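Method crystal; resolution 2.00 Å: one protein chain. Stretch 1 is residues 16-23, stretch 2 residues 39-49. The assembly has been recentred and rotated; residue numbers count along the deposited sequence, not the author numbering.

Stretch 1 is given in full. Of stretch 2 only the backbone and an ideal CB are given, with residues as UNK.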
# COMPACT_ATOMS: atom_id res chain seq x y z
N ASN A 16 1.82 14.19 -21.24
CA ASN A 16 3.05 14.98 -21.41
C ASN A 16 4.26 14.51 -20.60
O ASN A 16 5.18 15.29 -20.33
CB ASN A 16 2.80 16.49 -21.25
CG ASN A 16 1.79 16.80 -20.16
OD1 ASN A 16 1.67 16.08 -19.17
ND2 ASN A 16 1.06 17.90 -20.34
N PHE A 17 4.25 13.24 -20.21
CA PHE A 17 5.41 12.60 -19.62
C PHE A 17 6.44 12.54 -20.71
O PHE A 17 6.11 12.23 -21.86
CB PHE A 17 5.04 11.19 -19.15
CG PHE A 17 6.22 10.34 -18.74
CD1 PHE A 17 6.62 10.29 -17.42
CD2 PHE A 17 6.89 9.57 -19.67
CE1 PHE A 17 7.69 9.50 -17.04
CE2 PHE A 17 7.96 8.78 -19.30
CZ PHE A 17 8.36 8.75 -17.98
N ASN A 18 7.69 12.84 -20.38
CA ASN A 18 8.73 12.90 -21.40
C ASN A 18 9.67 11.71 -21.32
O ASN A 18 10.48 11.60 -20.39
CB ASN A 18 9.53 14.19 -21.29
CG ASN A 18 10.69 14.24 -22.27
OD1 ASN A 18 11.50 13.32 -22.34
ND2 ASN A 18 10.77 15.32 -23.03
N PHE A 19 9.58 10.85 -22.32
CA PHE A 19 10.32 9.60 -22.31
C PHE A 19 11.84 9.76 -22.28
O PHE A 19 12.54 8.97 -21.64
CB PHE A 19 9.87 8.71 -23.46
CG PHE A 19 8.49 8.18 -23.29
CD1 PHE A 19 8.26 7.06 -22.51
CD2 PHE A 19 7.42 8.82 -23.86
CE1 PHE A 19 6.98 6.58 -22.33
CE2 PHE A 19 6.14 8.34 -23.69
CZ PHE A 19 5.92 7.22 -22.92
N THR A 20 12.33 10.80 -22.94
CA THR A 20 13.77 11.06 -23.01
C THR A 20 14.40 11.26 -21.63
O THR A 20 15.46 10.70 -21.33
CB THR A 20 14.08 12.32 -23.85
OG1 THR A 20 13.88 12.03 -25.24
CG2 THR A 20 15.52 12.76 -23.65
N ASN A 21 13.73 12.05 -20.80
CA ASN A 21 14.27 12.50 -19.52
C ASN A 21 14.15 11.47 -18.40
O ASN A 21 14.71 11.66 -17.32
CB ASN A 21 13.56 13.78 -19.06
CG ASN A 21 13.61 14.87 -20.10
OD1 ASN A 21 14.47 14.87 -20.98
ND2 ASN A 21 12.70 15.83 -19.99
N ASN A 22 13.42 10.39 -18.65
CA ASN A 22 13.14 9.42 -17.60
C ASN A 22 13.71 8.05 -17.91
O ASN A 22 14.12 7.80 -19.03
CB ASN A 22 11.63 9.34 -17.35
CG ASN A 22 11.09 10.62 -16.72
OD1 ASN A 22 11.22 10.82 -15.51
ND2 ASN A 22 10.51 11.49 -17.54
N SER A 23 13.74 7.17 -16.91
CA SER A 23 14.35 5.85 -17.05
C SER A 23 13.45 4.86 -17.77
O SER A 23 12.26 5.09 -17.92
CB SER A 23 14.63 5.29 -15.67
OG SER A 23 13.40 5.07 -15.01
N UNK A 39 0.07 7.78 -8.84
CA UNK A 39 0.93 8.95 -8.75
C UNK A 39 2.29 8.62 -9.33
O UNK A 39 2.87 7.56 -9.07
CB UNK A 39 1.06 9.43 -7.30
N UNK A 40 2.81 9.54 -10.13
CA UNK A 40 4.16 9.39 -10.63
C UNK A 40 5.13 10.17 -9.72
O UNK A 40 5.32 11.36 -9.89
CB UNK A 40 4.25 9.87 -12.08
N UNK A 41 5.71 9.48 -8.76
CA UNK A 41 6.55 10.16 -7.78
C UNK A 41 7.96 10.40 -8.30
O UNK A 41 8.68 11.26 -7.79
CB UNK A 41 6.61 9.35 -6.49
N UNK A 42 8.36 9.65 -9.32
CA UNK A 42 9.76 9.64 -9.73
C UNK A 42 10.06 10.34 -11.05
O UNK A 42 11.04 10.01 -11.72
CB UNK A 42 10.24 8.19 -9.83
N UNK A 43 9.23 11.31 -11.42
CA UNK A 43 9.41 12.02 -12.69
C UNK A 43 10.57 13.03 -12.66
O UNK A 43 10.69 13.85 -11.75
CB UNK A 43 8.11 12.75 -13.06
N UNK A 44 11.41 12.96 -13.69
CA UNK A 44 12.64 13.76 -13.74
C UNK A 44 12.60 14.80 -14.85
O UNK A 44 11.76 14.72 -15.77
CB UNK A 44 13.85 12.85 -13.93
N UNK A 45 13.49 15.78 -14.78
CA UNK A 45 13.63 16.75 -15.87
C UNK A 45 14.85 16.45 -16.74
O UNK A 45 15.42 15.36 -16.66
CB UNK A 45 13.73 18.17 -15.30
N UNK A 46 15.24 17.39 -17.59
CA UNK A 46 16.42 17.20 -18.43
C UNK A 46 17.66 16.88 -17.58
O UNK A 46 18.53 16.11 -18.01
CB UNK A 46 16.67 18.45 -19.28
N UNK A 47 17.72 17.46 -16.39
CA UNK A 47 18.89 17.36 -15.51
C UNK A 47 18.98 16.03 -14.76
O UNK A 47 19.91 15.81 -13.99
CB UNK A 47 18.87 18.51 -14.50
N UNK A 48 18.00 15.16 -14.97
CA UNK A 48 17.88 13.93 -14.21
C UNK A 48 17.68 14.25 -12.73
O UNK A 48 18.01 13.45 -11.85
CB UNK A 48 19.11 13.05 -14.41
N UNK A 49 17.14 15.43 -12.45
CA UNK A 49 16.63 15.71 -11.11
C UNK A 49 15.10 15.64 -11.09
O UNK A 49 14.47 15.76 -12.13
CB UNK A 49 17.11 17.08 -10.63

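Position 39 has nothing of stretch 1 within 5.5 Å of its ideal CB, and many side chains would suit. It is Leu39, which makes no contact here.

At position 40 the CA-to-CB bond points toward stretch 1, but the CB itself is still more than 5.5 Å short of it. A side chain of medium length could reach the ring of Phe17, either as an apolar group or as an amide. The residue is Asn40. Its ND2 lies 3.6 Å from Phe17 CD1, at the ring edge and near the ring plane. Its OD1 accepts a hydrogen bond from the backbone N of position 42, at 3.2 Å.

Position 41 is out of reach and open to many choices. It is Leu41. Position 42 points sideways, with no close neighbour, so stretch 1 sets little preference. It is Asn42; its backbone O is 3.9 Å from Asn22 OD1.

Position 43 also points sideways. Its CB is 4.4 Å from Asn22 OD1 and 5.2 Å from Phe17 CE1. A long side chain could run along Phe17 toward the backbone N of Asn18, where an acceptor would be useful; Glu or Gln would fit, and Met could cover the ring. Glu43 is found, extended with chi1 and chi2 both t. Its OE2 is 3.6 Å from Phe17 CD1. Water 1 donates to OE2 at 2.6 Å and accepts from Asn18 N at 2.7 Å, linking the carboxylate to that amide.

Position 44 points toward stretch 1, with its CB 3.7 Å from both Asn22 OD1 and Asn21 O. The main anchor is independent of the side chain: the backbone N at 44 donates to Asn22 OD1 at 2.8 Å. Many side chains would do if they turn aside beyond CB. Lys44 does so, and its end leads away.

Position 45 points away, and its N bonds to the O of position 49, at 2.8 Å. A type I turn starts here, so Asn, Asp or Ser would be natural. It is Asn45. Its backbone O, which accepts from the N of position 48 at 3.1 Å, lies 3.4 Å from Asn21 CB.

Positions 46 and 47 point away, within the turn, and small or polar residues suit them. They are Ala46 and Ser47. Ala46 N is 3.8 Å from Asn21 ND2.

Position 48 has positive phi (62°), which favours Gly, Asn or Asp. Asp48 is found; its OD2 stays 4.4 Å from Asn21 O. Position 49 is out of reach; it is Lys49.

Stretch 2 (39-49) LNLNEKNASDK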
# COMPACT_ATOMS: atom_id res chain seq x y z
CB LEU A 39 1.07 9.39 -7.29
CG LEU A 39 1.46 10.84 -6.99
CD1 LEU A 39 0.46 11.80 -7.64
CD2 LEU A 39 1.53 11.07 -5.47
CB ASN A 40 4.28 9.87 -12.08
CG ASN A 40 5.68 9.65 -12.62
OD1 ASN A 40 6.57 9.23 -11.88
ND2 ASN A 40 5.88 9.91 -13.91
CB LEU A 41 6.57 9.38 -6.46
CG LEU A 41 5.32 9.54 -5.59
CD1 LEU A 41 5.41 8.65 -4.36
CD2 LEU A 41 5.13 10.99 -5.18
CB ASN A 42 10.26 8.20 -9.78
CG ASN A 42 11.76 8.10 -9.60
OD1 ASN A 42 12.42 7.27 -10.23
ND2 ASN A 42 12.31 8.97 -8.75
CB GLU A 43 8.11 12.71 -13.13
CG GLU A 43 8.04 13.03 -14.63
CD GLU A 43 6.68 13.56 -15.08
OE1 GLU A 43 5.81 13.80 -14.20
OE2 GLU A 43 6.47 13.74 -16.30
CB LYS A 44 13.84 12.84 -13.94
CG LYS A 44 14.21 12.11 -12.67
CD LYS A 44 15.08 10.91 -12.96
CE LYS A 44 15.83 10.52 -11.70
NZ LYS A 44 14.93 10.55 -10.53
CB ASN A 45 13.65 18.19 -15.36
CG ASN A 45 14.70 18.42 -14.29
OD1 ASN A 45 14.51 19.24 -13.38
ND2 ASN A 45 15.81 17.70 -14.37
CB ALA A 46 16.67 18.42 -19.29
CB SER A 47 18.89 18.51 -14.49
OG SER A 47 18.70 19.77 -15.11
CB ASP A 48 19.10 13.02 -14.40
CG ASP A 48 18.85 11.59 -13.94
OD1 ASP A 48 19.72 11.01 -13.24
OD2 ASP A 48 17.78 11.03 -14.28
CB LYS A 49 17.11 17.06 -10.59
CG LYS A 49 16.66 18.25 -11.42
CD LYS A 49 17.54 19.46 -11.14
CE LYS A 49 17.76 19.65 -9.63
NZ LYS A 49 18.66 20.79 -9.30
O HOH W 1 8.44 13.84 -17.97
O HOH W 2 10.40 15.70 -17.96
O HOH W 3 12.36 8.41 -14.44
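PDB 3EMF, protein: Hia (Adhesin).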